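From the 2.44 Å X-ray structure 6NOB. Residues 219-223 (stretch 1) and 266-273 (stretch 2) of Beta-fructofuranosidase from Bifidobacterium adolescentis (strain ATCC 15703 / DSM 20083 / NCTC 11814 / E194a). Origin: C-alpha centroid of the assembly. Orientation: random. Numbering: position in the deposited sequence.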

# COMPACT_ATOMS: atom_id res chain seq x y z
N LEU A 219 7.87 -13.58 8.15
CA LEU A 219 7.90 -12.19 7.73
C LEU A 219 9.29 -11.62 7.94
O LEU A 219 9.96 -11.95 8.92
N TYR A 220 9.72 -10.79 7.00
CA TYR A 220 10.94 -10.00 7.11
C TYR A 220 10.53 -8.54 7.00
O TYR A 220 9.94 -8.14 6.00
N LEU A 221 10.84 -7.75 8.03
CA LEU A 221 10.37 -6.37 8.09
C LEU A 221 11.48 -5.46 8.59
O LEU A 221 12.51 -5.91 9.10
N THR A 222 11.25 -4.16 8.45
CA THR A 222 12.15 -3.13 8.93
C THR A 222 11.68 -2.61 10.28
O THR A 222 10.49 -2.32 10.45
N ARG A 223 12.60 -2.52 11.23
CA ARG A 223 12.38 -1.77 12.46
C ARG A 223 13.06 -0.42 12.32
O ARG A 223 14.21 -0.34 11.89
N ASP A 266 18.81 5.37 5.61
CA ASP A 266 17.62 4.76 5.05
C ASP A 266 17.97 3.39 4.48
O ASP A 266 18.74 3.29 3.52
N PHE A 267 17.42 2.34 5.08
CA PHE A 267 17.78 0.97 4.73
C PHE A 267 16.63 0.06 5.14
O PHE A 267 16.64 -0.51 6.24
N ARG A 268 15.62 -0.08 4.28
CA ARG A 268 14.34 -0.59 4.74
C ARG A 268 13.60 -1.35 3.64
O ARG A 268 14.06 -1.45 2.50
N ASP A 269 12.44 -1.89 4.02
CA ASP A 269 11.46 -2.55 3.16
C ASP A 269 12.03 -3.82 2.53
O ASP A 269 12.06 -3.94 1.30
N PRO A 270 12.45 -4.81 3.32
CA PRO A 270 13.04 -6.02 2.74
C PRO A 270 12.00 -6.83 1.98
O PRO A 270 10.88 -7.02 2.45
N LYS A 271 12.40 -7.32 0.81
CA LYS A 271 11.55 -8.17 -0.02
C LYS A 271 12.34 -9.43 -0.35
O LYS A 271 13.36 -9.37 -1.03
N VAL A 272 11.86 -10.57 0.14
CA VAL A 272 12.56 -11.84 0.01
C VAL A 272 11.88 -12.66 -1.07
O VAL A 272 10.69 -12.98 -0.96
N GLU A 273 12.62 -12.99 -2.13
CA GLU A 273 12.10 -13.70 -3.28
C GLU A 273 12.78 -15.06 -3.37
O GLU A 273 14.01 -15.13 -3.42

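The one hydrogen bond that joins these two stretches runs from a backbone amide to a side-chain hydroxyl: Asp269 N donates to Thr222 OG1 over 2.8 Å, with an N-H...acceptor angle of 141°. The strands 219-223 and 268-273 run nearly antiparallel, at 167°, and their axes approach to 5.5 Å, yet no backbone-to-backbone hydrogen bond links them. In register, the CA atoms of Thr222 and Arg268 lie 5.4 Å apart and those of Leu221 and Pro270 6.0 Å apart.

Thr222 points its CA-to-CB bond toward stretch 2 and, with chi1 at -66° (m), sets its hydroxyl close to the backbone of Arg268 and Asp269 and to the ring of Pro270. Besides the amide of Asp269, Thr222 OG1 lies 3.1 Å from Arg268 CA and 3.2 Å from Pro270 CD, so a single oxygen is packed against three consecutive residues. The same hydroxyl is also hydrogen-bonded elsewhere in the structure. Asp269 has the positive backbone angles 64/60, and its CA-to-CB bond points away; its contribution here is the amide.

Pro270 follows, pointing toward stretch 1 with a C-gamma endo pucker. Having no amide hydrogen, it cannot donate a backbone hydrogen bond, and its ring instead meets the opposing strand by packing: Pro270 CG is 3.4 Å from Tyr220 O and 3.7 Å from Leu221 N. The side chains of Tyr220 and Pro270 also meet, with CB of the tyrosine 4.2 Å from CG of the proline.

Tyr220, chi1 -65° (m) and chi2 -92°, likewise points toward stretch 2. Tyr220 CD2 approaches Val272 CG2 to 3.5 Å, the methyl lying oblique to the ring. Val272 adopts chi1 -180° (t) and points toward stretch 1, so the alternate residues Pro270 and Val272 both face Tyr220. Between them on the strand, Lys271 points away and touches nothing in stretch 1; Leu221, between Tyr220 and Thr222, also points away, and the nearest approach of its side chain is 5.3 Å, from Leu221 CB to Pro270 CG.

Arg268 leaves the backbone sideways and its end leads away. Arg268 CB still passes 3.4 Å from Thr222 OG1, and the guanidinium, besides bonds elsewhere in the structure, has a partner within its own stretch: Arg268 NH1 donates to Asp266 OD1 at 2.9 Å and 173°, a nearly linear hydrogen bond that forms part of a salt bridge. The contact as a whole buries 286 Å², summed over both sides, with Tyr220, Thr222 and Pro270 the most heavily covered residues.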

# COMPACT_ATOMS: atom_id res chain seq x y z
CB LEU A 219 6.86 -11.38 8.50
CG LEU A 219 5.49 -12.01 8.24
CD1 LEU A 219 4.81 -12.38 9.55
CD2 LEU A 219 4.63 -11.10 7.38
CB TYR A 220 11.95 -10.36 6.02
CG TYR A 220 12.48 -11.78 6.11
CD1 TYR A 220 13.64 -12.06 6.82
CD2 TYR A 220 11.83 -12.83 5.46
CE1 TYR A 220 14.14 -13.34 6.90
CE2 TYR A 220 12.32 -14.12 5.54
CZ TYR A 220 13.48 -14.37 6.26
OH TYR A 220 13.98 -15.65 6.34
CB LEU A 221 9.13 -6.23 8.98
CG LEU A 221 9.35 -6.49 10.48
CD1 LEU A 221 8.60 -5.46 11.31
CD2 LEU A 221 8.93 -7.90 10.84
CB THR A 222 12.25 -1.96 7.94
OG1 THR A 222 12.86 -2.41 6.73
CG2 THR A 222 13.06 -0.81 8.53
CB ARG A 223 12.93 -2.52 13.68
CG ARG A 223 12.04 -3.64 14.18
CD ARG A 223 10.85 -3.10 14.95
NE ARG A 223 9.87 -4.14 15.25
CZ ARG A 223 8.68 -3.91 15.80
NH1 ARG A 223 8.32 -2.67 16.09
NH2 ARG A 223 7.86 -4.92 16.04
CB ASP A 266 17.03 5.66 3.96
CG ASP A 266 16.69 7.05 4.47
OD1 ASP A 266 15.71 7.17 5.23
OD2 ASP A 266 17.40 8.01 4.10
CB PHE A 267 19.09 0.60 5.44
CG PHE A 267 19.45 -0.86 5.36
CD1 PHE A 267 19.75 -1.46 4.14
CD2 PHE A 267 19.54 -1.63 6.51
CE1 PHE A 267 20.10 -2.80 4.07
CE2 PHE A 267 19.89 -2.97 6.44
CZ PHE A 267 20.17 -3.55 5.22
CB ARG A 268 13.47 0.56 5.26
CG ARG A 268 13.16 1.62 4.23
CD ARG A 268 12.18 2.64 4.81
NE ARG A 268 12.13 3.88 4.03
CZ ARG A 268 12.97 4.89 4.19
NH1 ARG A 268 13.94 4.82 5.09
NH2 ARG A 268 12.85 5.98 3.44
CB ASP A 269 10.98 -1.59 2.08
CG ASP A 269 10.51 -0.25 2.64
OD1 ASP A 269 10.14 -0.20 3.84
OD2 ASP A 269 10.53 0.75 1.90
CB PRO A 270 13.56 -6.78 3.96
CG PRO A 270 12.65 -6.36 5.06
CD PRO A 270 12.32 -4.91 4.79
CB LYS A 271 11.11 -7.44 -1.29
CG LYS A 271 9.63 -7.58 -1.61
CD LYS A 271 9.27 -9.03 -1.85
CE LYS A 271 7.78 -9.19 -2.12
NZ LYS A 271 7.43 -10.62 -2.34
CB VAL A 272 12.60 -12.60 1.35
CG1 VAL A 272 13.35 -13.92 1.21
CG2 VAL A 272 13.25 -11.74 2.43
CB GLU A 273 12.33 -12.91 -4.57
CG GLU A 273 11.99 -13.69 -5.83
CD GLU A 273 10.54 -14.13 -5.88
OE1 GLU A 273 9.66 -13.35 -5.46
OE2 GLU A 273 10.28 -15.27 -6.33